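Local coordinates for protein separin (Saccharomyces cerevisiae, PDB 5U1T) that cleaves the cohesin subunit MCD1/SCC1 as a caspase-like cysteine protease at the onset of anaphase, releasing sister chromatids for segregation, at residues A[432-443]-A[479-488]; A[931-939]-A[1038-1049]. All blocks are in the same frame, centred on the assembly; numbering follows the deposited sequence.

Contact 1 of 2, residues A[432-443]-A[479-488]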
# COMPACT_ATOMS: atom_id res chain seq x y z
N HIS A 432 24.82 -26.81 4.53
CA HIS A 432 24.21 -25.92 5.52
C HIS A 432 24.91 -26.19 6.86
O HIS A 432 25.28 -25.26 7.57
CB HIS A 432 22.69 -26.14 5.61
CG HIS A 432 21.93 -25.04 6.29
ND1 HIS A 432 22.05 -23.71 5.94
CD2 HIS A 432 21.02 -25.07 7.30
CE1 HIS A 432 21.25 -22.97 6.69
NE2 HIS A 432 20.62 -23.77 7.53
N ARG A 433 25.12 -27.48 7.16
CA ARG A 433 25.81 -27.90 8.37
C ARG A 433 27.16 -27.20 8.54
O ARG A 433 27.49 -26.70 9.62
CB ARG A 433 26.07 -29.40 8.37
CG ARG A 433 24.87 -30.28 8.58
CD ARG A 433 25.31 -31.75 8.60
NE ARG A 433 24.16 -32.67 8.72
CZ ARG A 433 24.27 -33.99 8.90
NH1 ARG A 433 25.47 -34.57 8.99
NH2 ARG A 433 23.16 -34.73 9.01
N THR A 434 27.94 -27.17 7.46
CA THR A 434 29.26 -26.58 7.52
C THR A 434 29.19 -25.10 7.82
O THR A 434 29.90 -24.60 8.70
CB THR A 434 30.03 -26.80 6.21
OG1 THR A 434 30.21 -28.21 6.00
CG2 THR A 434 31.39 -26.12 6.27
N ILE A 435 28.32 -24.39 7.10
CA ILE A 435 28.22 -22.95 7.23
C ILE A 435 27.84 -22.61 8.67
O ILE A 435 28.36 -21.65 9.24
CB ILE A 435 27.19 -22.37 6.22
CG1 ILE A 435 27.60 -22.76 4.80
CG2 ILE A 435 27.09 -20.86 6.33
CD1 ILE A 435 26.81 -22.09 3.73
N LEU A 436 26.97 -23.42 9.26
CA LEU A 436 26.54 -23.18 10.63
C LEU A 436 27.67 -23.50 11.60
O LEU A 436 27.80 -22.85 12.64
CB LEU A 436 25.30 -24.00 10.98
CG LEU A 436 24.00 -23.64 10.26
CD1 LEU A 436 22.88 -24.58 10.67
CD2 LEU A 436 23.62 -22.20 10.53
N LYS A 437 28.47 -24.51 11.25
CA LYS A 437 29.68 -24.83 12.03
C LYS A 437 30.68 -23.69 11.98
O LYS A 437 31.20 -23.27 13.01
CB LYS A 437 30.35 -26.11 11.51
CG LYS A 437 29.70 -27.39 11.95
CD LYS A 437 30.57 -28.57 11.67
CE LYS A 437 30.10 -29.80 12.43
NZ LYS A 437 31.21 -30.81 12.60
N PHE A 438 30.94 -23.21 10.77
CA PHE A 438 31.92 -22.17 10.55
C PHE A 438 31.45 -20.88 11.21
O PHE A 438 32.27 -20.05 11.62
CB PHE A 438 32.20 -21.97 9.06
CG PHE A 438 33.48 -22.66 8.58
CD1 PHE A 438 34.71 -21.99 8.61
CD2 PHE A 438 33.47 -23.96 8.10
CE1 PHE A 438 35.87 -22.60 8.18
CE2 PHE A 438 34.63 -24.58 7.66
CZ PHE A 438 35.84 -23.89 7.70
N GLU A 439 30.14 -20.74 11.36
CA GLU A 439 29.61 -19.67 12.19
C GLU A 439 30.19 -19.77 13.61
O GLU A 439 30.65 -18.78 14.16
CB GLU A 439 28.09 -19.71 12.22
CG GLU A 439 27.49 -18.59 13.03
CD GLU A 439 26.03 -18.34 12.68
OE1 GLU A 439 25.33 -19.33 12.38
OE2 GLU A 439 25.59 -17.17 12.70
N LYS A 440 30.20 -20.97 14.19
CA LYS A 440 30.64 -21.09 15.57
C LYS A 440 32.16 -20.90 15.68
O LYS A 440 32.62 -20.26 16.63
CB LYS A 440 30.20 -22.44 16.17
CG LYS A 440 28.70 -22.73 15.98
CD LYS A 440 27.97 -23.26 17.24
CE LYS A 440 26.49 -22.81 17.25
NZ LYS A 440 25.73 -23.17 18.53
N PHE A 441 32.93 -21.45 14.73
CA PHE A 441 34.38 -21.19 14.64
C PHE A 441 34.66 -19.69 14.62
O PHE A 441 35.36 -19.17 15.49
CB PHE A 441 35.02 -21.82 13.39
CG PHE A 441 34.77 -23.30 13.23
CD1 PHE A 441 34.44 -24.09 14.32
CD2 PHE A 441 34.87 -23.89 11.98
CE1 PHE A 441 34.21 -25.44 14.15
CE2 PHE A 441 34.63 -25.24 11.82
CZ PHE A 441 34.30 -26.01 12.90
N ILE A 442 34.11 -19.01 13.61
CA ILE A 442 34.36 -17.59 13.40
C ILE A 442 34.08 -16.82 14.67
O ILE A 442 34.91 -16.03 15.11
CB ILE A 442 33.52 -17.03 12.25
CG1 ILE A 442 33.98 -17.65 10.94
CG2 ILE A 442 33.68 -15.52 12.17
CD1 ILE A 442 33.09 -17.34 9.77
N SER A 443 32.95 -17.11 15.29
CA SER A 443 32.62 -16.54 16.58
C SER A 443 33.69 -16.78 17.63
O SER A 443 33.91 -15.93 18.49
CB SER A 443 31.29 -17.11 17.06
OG SER A 443 30.26 -16.77 16.15
N ASN A 479 23.80 -17.88 2.60
CA ASN A 479 23.95 -18.40 3.95
C ASN A 479 25.30 -18.04 4.56
O ASN A 479 25.39 -17.77 5.76
CB ASN A 479 23.77 -19.90 3.96
CG ASN A 479 22.32 -20.27 4.05
OD1 ASN A 479 21.83 -20.62 5.13
ND2 ASN A 479 21.61 -20.18 2.94
N ALA A 480 26.35 -18.03 3.74
CA ALA A 480 27.68 -17.64 4.20
C ALA A 480 27.65 -16.17 4.58
O ALA A 480 28.39 -15.71 5.45
CB ALA A 480 28.74 -17.91 3.13
N PHE A 481 26.79 -15.43 3.90
CA PHE A 481 26.64 -14.02 4.19
C PHE A 481 25.91 -13.79 5.50
O PHE A 481 26.41 -13.10 6.39
CB PHE A 481 25.88 -13.34 3.07
CG PHE A 481 25.74 -11.87 3.28
CD1 PHE A 481 24.65 -11.36 3.97
CD2 PHE A 481 26.69 -11.00 2.78
CE1 PHE A 481 24.52 -10.02 4.17
CE2 PHE A 481 26.55 -9.64 2.97
CZ PHE A 481 25.45 -9.16 3.67
N ILE A 482 24.70 -14.33 5.60
CA ILE A 482 23.92 -14.21 6.82
C ILE A 482 24.66 -14.74 8.04
O ILE A 482 24.74 -14.04 9.05
CB ILE A 482 22.58 -14.96 6.68
CG1 ILE A 482 21.65 -14.17 5.77
CG2 ILE A 482 21.94 -15.13 8.03
CD1 ILE A 482 20.61 -15.03 5.08
N HIS A 483 25.20 -15.95 7.98
CA HIS A 483 25.69 -16.58 9.21
C HIS A 483 27.16 -16.31 9.55
O HIS A 483 27.58 -16.56 10.68
CB HIS A 483 25.48 -18.09 9.15
CG HIS A 483 24.05 -18.50 9.03
ND1 HIS A 483 23.33 -19.01 10.09
CD2 HIS A 483 23.20 -18.49 7.97
CE1 HIS A 483 22.10 -19.30 9.69
NE2 HIS A 483 22.00 -18.99 8.41
N CYS A 484 27.92 -15.82 8.58
CA CYS A 484 29.38 -15.75 8.71
C CYS A 484 29.96 -14.40 8.34
O CYS A 484 30.68 -13.80 9.14
CB CYS A 484 30.04 -16.84 7.87
SG CYS A 484 29.77 -18.53 8.46
N PHE A 485 29.67 -13.92 7.14
CA PHE A 485 30.27 -12.68 6.63
C PHE A 485 29.94 -11.49 7.52
O PHE A 485 30.80 -10.66 7.79
CB PHE A 485 29.80 -12.42 5.21
CG PHE A 485 30.28 -11.12 4.63
CD1 PHE A 485 31.56 -11.01 4.14
CD2 PHE A 485 29.44 -10.02 4.57
CE1 PHE A 485 32.00 -9.82 3.60
CE2 PHE A 485 29.87 -8.83 4.03
CZ PHE A 485 31.16 -8.72 3.55
N THR A 486 28.71 -11.42 7.99
CA THR A 486 28.22 -10.28 8.79
C THR A 486 28.91 -10.17 10.16
O THR A 486 28.96 -9.10 10.76
CB THR A 486 26.72 -10.41 9.01
OG1 THR A 486 26.45 -11.70 9.57
CG2 THR A 486 25.96 -10.25 7.70
N ARG A 487 29.44 -11.30 10.63
CA ARG A 487 30.25 -11.34 11.85
C ARG A 487 31.64 -10.74 11.67
O ARG A 487 32.37 -10.55 12.63
CB ARG A 487 30.38 -12.77 12.34
CG ARG A 487 29.07 -13.49 12.36
CD ARG A 487 29.23 -14.89 12.85
NE ARG A 487 29.05 -14.98 14.30
CZ ARG A 487 27.87 -14.91 14.90
NH1 ARG A 487 26.76 -14.73 14.17
NH2 ARG A 487 27.79 -15.00 16.23
N LEU A 488 32.03 -10.48 10.43
CA LEU A 488 33.39 -9.99 10.20
C LEU A 488 33.46 -8.50 10.37
O LEU A 488 34.55 -7.95 10.53
CB LEU A 488 33.87 -10.38 8.81
CG LEU A 488 33.87 -11.87 8.56
CD1 LEU A 488 34.16 -12.08 7.09
CD2 LEU A 488 34.89 -12.55 9.45

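Contact 2 of 2, residues A[931-939]-A[1038-1049]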
# COMPACT_ATOMS: atom_id res chain seq x y z
N VAL A 931 -30.40 1.50 -9.29
CA VAL A 931 -31.73 2.10 -9.13
C VAL A 931 -31.70 3.62 -9.28
O VAL A 931 -32.55 4.19 -9.96
CB VAL A 931 -32.35 1.74 -7.77
CG1 VAL A 931 -33.66 2.49 -7.56
CG2 VAL A 931 -32.57 0.24 -7.67
N ILE A 932 -30.72 4.27 -8.67
CA ILE A 932 -30.54 5.71 -8.83
C ILE A 932 -30.44 6.08 -10.30
O ILE A 932 -31.02 7.06 -10.74
CB ILE A 932 -29.28 6.19 -8.08
CG1 ILE A 932 -29.62 6.32 -6.62
CG2 ILE A 932 -28.83 7.56 -8.57
CD1 ILE A 932 -30.83 7.21 -6.42
N ASN A 933 -29.70 5.29 -11.05
CA ASN A 933 -29.60 5.53 -12.47
C ASN A 933 -30.94 5.32 -13.16
O ASN A 933 -31.29 6.05 -14.08
CB ASN A 933 -28.54 4.64 -13.08
CG ASN A 933 -27.16 5.19 -12.89
OD1 ASN A 933 -26.96 6.17 -12.18
ND2 ASN A 933 -26.18 4.56 -13.53
N ARG A 934 -31.67 4.30 -12.72
CA ARG A 934 -32.94 3.94 -13.32
C ARG A 934 -33.93 5.08 -13.17
O ARG A 934 -34.56 5.50 -14.14
CB ARG A 934 -33.48 2.65 -12.69
CG ARG A 934 -34.85 2.25 -13.16
CD ARG A 934 -35.15 0.83 -12.74
NE ARG A 934 -34.19 -0.07 -13.36
CZ ARG A 934 -33.75 -1.19 -12.81
NH1 ARG A 934 -32.86 -1.95 -13.44
NH2 ARG A 934 -34.19 -1.55 -11.61
N VAL A 935 -34.05 5.59 -11.94
CA VAL A 935 -34.84 6.77 -11.64
C VAL A 935 -34.57 7.89 -12.62
O VAL A 935 -35.48 8.38 -13.25
CB VAL A 935 -34.59 7.28 -10.20
CG1 VAL A 935 -35.09 8.71 -10.05
CG2 VAL A 935 -35.25 6.36 -9.19
N HIS A 936 -33.31 8.29 -12.77
CA HIS A 936 -32.99 9.37 -13.70
C HIS A 936 -33.30 8.99 -15.16
O HIS A 936 -33.77 9.82 -15.94
CB HIS A 936 -31.52 9.78 -13.56
CG HIS A 936 -31.19 10.36 -12.22
ND1 HIS A 936 -31.43 11.68 -11.90
CD2 HIS A 936 -30.67 9.79 -11.11
CE1 HIS A 936 -31.05 11.91 -10.65
NE2 HIS A 936 -30.60 10.77 -10.15
N ASN A 937 -33.08 7.74 -15.52
CA ASN A 937 -33.37 7.31 -16.87
C ASN A 937 -34.87 7.30 -17.12
O ASN A 937 -35.35 7.63 -18.22
CB ASN A 937 -32.79 5.93 -17.14
CG ASN A 937 -31.32 5.97 -17.42
OD1 ASN A 937 -30.80 6.97 -17.93
ND2 ASN A 937 -30.62 4.89 -17.10
N MET A 938 -35.60 6.90 -16.09
CA MET A 938 -37.04 6.85 -16.13
C MET A 938 -37.58 8.28 -16.26
O MET A 938 -38.48 8.55 -17.06
CB MET A 938 -37.54 6.17 -14.86
CG MET A 938 -39.04 6.03 -14.74
SD MET A 938 -39.41 4.96 -13.31
CE MET A 938 -41.22 5.05 -13.19
N TRP A 939 -37.01 9.20 -15.50
CA TRP A 939 -37.37 10.60 -15.59
C TRP A 939 -37.11 11.20 -16.99
O TRP A 939 -38.01 11.79 -17.57
CB TRP A 939 -36.63 11.44 -14.54
CG TRP A 939 -37.04 12.84 -14.64
CD1 TRP A 939 -36.33 13.87 -15.19
CD2 TRP A 939 -38.31 13.37 -14.28
NE1 TRP A 939 -37.07 15.03 -15.16
CE2 TRP A 939 -38.29 14.74 -14.61
CE3 TRP A 939 -39.45 12.83 -13.70
CZ2 TRP A 939 -39.37 15.57 -14.37
CZ3 TRP A 939 -40.53 13.65 -13.47
CH2 TRP A 939 -40.49 15.01 -13.80
N GLU A 1038 -27.36 14.07 -4.34
CA GLU A 1038 -28.35 13.19 -4.93
C GLU A 1038 -29.66 13.23 -4.13
O GLU A 1038 -30.75 13.12 -4.70
CB GLU A 1038 -27.83 11.75 -5.02
CG GLU A 1038 -28.79 10.79 -5.73
CD GLU A 1038 -29.08 11.19 -7.18
OE1 GLU A 1038 -28.22 11.86 -7.79
OE2 GLU A 1038 -30.16 10.86 -7.71
N LEU A 1039 -29.54 13.38 -2.81
CA LEU A 1039 -30.70 13.48 -1.94
C LEU A 1039 -31.47 14.74 -2.31
O LEU A 1039 -32.67 14.79 -2.18
CB LEU A 1039 -30.30 13.51 -0.47
CG LEU A 1039 -31.44 13.65 0.55
CD1 LEU A 1039 -32.38 12.45 0.50
CD2 LEU A 1039 -30.91 13.88 1.96
N SER A 1040 -30.74 15.73 -2.78
CA SER A 1040 -31.30 17.00 -3.18
C SER A 1040 -32.13 16.85 -4.46
O SER A 1040 -33.30 17.28 -4.53
CB SER A 1040 -30.16 17.99 -3.36
OG SER A 1040 -30.54 19.11 -4.13
N LYS A 1041 -31.53 16.22 -5.47
CA LYS A 1041 -32.17 15.97 -6.75
C LYS A 1041 -33.34 15.00 -6.65
O LYS A 1041 -34.34 15.16 -7.34
CB LYS A 1041 -31.14 15.44 -7.74
CG LYS A 1041 -30.04 16.44 -8.03
CD LYS A 1041 -29.29 16.08 -9.29
CE LYS A 1041 -28.99 14.58 -9.35
NZ LYS A 1041 -28.80 14.11 -10.77
N ILE A 1042 -33.23 14.02 -5.79
CA ILE A 1042 -34.31 13.08 -5.60
C ILE A 1042 -35.48 13.77 -4.92
O ILE A 1042 -36.61 13.45 -5.15
CB ILE A 1042 -33.85 11.88 -4.78
CG1 ILE A 1042 -32.94 11.02 -5.61
CG2 ILE A 1042 -35.03 11.03 -4.36
CD1 ILE A 1042 -33.60 10.53 -6.86
N SER A 1043 -35.19 14.74 -4.08
CA SER A 1043 -36.23 15.45 -3.40
C SER A 1043 -36.96 16.34 -4.36
O SER A 1043 -38.16 16.41 -4.32
CB SER A 1043 -35.64 16.28 -2.28
OG SER A 1043 -35.15 17.50 -2.75
N SER A 1044 -36.24 17.01 -5.23
CA SER A 1044 -36.86 17.92 -6.16
C SER A 1044 -37.63 17.19 -7.23
O SER A 1044 -38.62 17.66 -7.74
CB SER A 1044 -35.83 18.84 -6.76
OG SER A 1044 -34.67 18.14 -7.10
N LEU A 1045 -37.13 16.05 -7.60
CA LEU A 1045 -37.78 15.16 -8.56
C LEU A 1045 -39.06 14.62 -7.95
O LEU A 1045 -40.02 14.31 -8.64
CB LEU A 1045 -36.84 14.01 -8.93
CG LEU A 1045 -36.68 13.46 -10.34
CD1 LEU A 1045 -36.26 14.56 -11.30
CD2 LEU A 1045 -35.66 12.35 -10.32
N SER A 1046 -39.04 14.48 -6.64
CA SER A 1046 -40.14 13.90 -5.92
C SER A 1046 -41.29 14.91 -5.76
O SER A 1046 -42.47 14.57 -5.86
CB SER A 1046 -39.65 13.41 -4.56
OG SER A 1046 -40.72 13.20 -3.67
N SER A 1047 -40.92 16.17 -5.55
CA SER A 1047 -41.93 17.19 -5.40
C SER A 1047 -42.44 17.65 -6.77
O SER A 1047 -43.59 18.05 -6.90
CB SER A 1047 -41.38 18.36 -4.60
OG SER A 1047 -40.59 19.17 -5.44
N LEU A 1048 -41.59 17.61 -7.80
CA LEU A 1048 -42.07 17.93 -9.14
C LEU A 1048 -43.08 16.89 -9.61
O LEU A 1048 -44.10 17.23 -10.20
CB LEU A 1048 -40.92 18.03 -10.13
CG LEU A 1048 -41.34 18.15 -11.59
CD1 LEU A 1048 -42.19 19.39 -11.83
CD2 LEU A 1048 -40.15 18.18 -12.50
N THR A 1049 -42.80 15.62 -9.36
CA THR A 1049 -43.72 14.57 -9.75
C THR A 1049 -45.07 14.72 -9.04
O THR A 1049 -46.12 14.54 -9.63
CB THR A 1049 -43.12 13.17 -9.49
OG1 THR A 1049 -41.89 13.06 -10.21
CG2 THR A 1049 -44.07 12.04 -9.94

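Contact 1 of 2, residues A[432-443]-A[479-488]
Ile435, His483 and Cys484 interdigitate knobs-into-holes between two nearly parallel helices of the helical domain, whose axes over 432-443 and 479-485 approach to 8.6 Å at 25°. Ile435 enters a hole made by Asn479, Ala480, His483 and Cys484; Cys484 fills one bordered by Ile435, Phe438, Glu439 and Ile442, with Cys484 CB 3.6 Å from Ile442 CD1. Phe455 of helix 448-458 also packs on Cys484.

Glu439 spans the more polar flank. Its CB lies 3.5 Å from the carbonyl O of His483. CG, anti to the backbone N (chi1 -178°), stands 3.8 Å above one face of the Arg487 guanidinium, offset toward the rim. CD lies against the backbone O and CB of His483, and the extended chain sets the carboxylate between two partners. Glu439 OE1 accepts from His483 ND1 at 3.1 Å; the donor is on the syn side but tilted out of the carboxylate plane, while OE1 lies close to the imidazole plane. Glu439 OE2 forms a salt bridge with Arg487 NH1 at 3.1 Å, but it sits well out of the guanidinium plane, which makes the attraction purely one of charge. The same His483 ring turns a face to the edge of His432 in an offset edge-to-face pair, planes 87° apart.

Beyond the carboxylate, Arg487 NE and NH2 both bond weakly to Ser443 OG, and that hydroxyl donates to Glu439 O at 2.9 Å.

Contact 2 of 2, residues A[931-939]-A[1038-1049]
Trp939 and Leu1045 run antiparallel alongside one another, laying a methyl group over the indole. Leu1045 CD1 stands 3.7 Å from the centroid of the Trp939 five-membered ring and almost on the ring normal, which meets the geometry of a CH-pi contact. The indole reaches this place because its CG is anti to the backbone N (chi1 -179°). Leu1048 meets the six-membered ring differently: it stands roughly perpendicular to the indole side chain, with CD2 near CZ2 and CH2. Thr1049 OG1, 3.6 Å from Trp939 CZ3, flanks the far end of the ring. With an alanine in place of Trp939, Leu1045 CD1 and Leu1048 CD2 would probably lose their aromatic partner and a gap would be likely to open between the helices.

These side chains bridge a wide separation: the axes of 931-939 and 1038-1049 come no closer than 11.9 Å and cross at 39°. In the middle Val935 CG1 touches Leu1045 CD2 at 3.7 Å and Ile1042 CD1 at 4.0 Å. Helix 1012-1028 packs against Val935, and Ile1142, in the loop between strands 1132-1139 and 1146-1152, touches Leu1045.

At the other end His936 and Glu1038 reach toward each other. His936 NE2 donates to Glu1038 OE2 along a fairly straight N-H line (158°); the modelled 2.5 Å is shorter than expected, doubtful at this resolution, and says nothing about strength. The oxygen is at the imidazole edge, near its plane, and the carboxylate is turned steeply against the ring. Lys1041 approaches the same ring obliquely and makes a long salt bridge to Glu1038, NZ to OE1 3.8 Å. The buried carboxylate is thus met by two basic groups: Glu1038 would tend to favour a protonated His936, whereas the nearby ammonium probably works against it.

Contacts 1 and 2 follow one another in series along the chain and lie on opposite sides of its centre; their centres lie about 36 and 37 Å from the centre of the chain. Those centres are about 73 Å apart and the nearest atoms about 54 Å, too far for any direct coupling. Both join helices through a histidine that donates to a glutamate, though contact 1 adds an arginine salt bridge on a partly exposed flank and contact 2 is more fully buried. Neither lies near Cys1497, assigned as the active-site residue by similarity. The chain of another protein packs an apolar side chain on Ile482 of segment 479-488, whereas none touches contact 2.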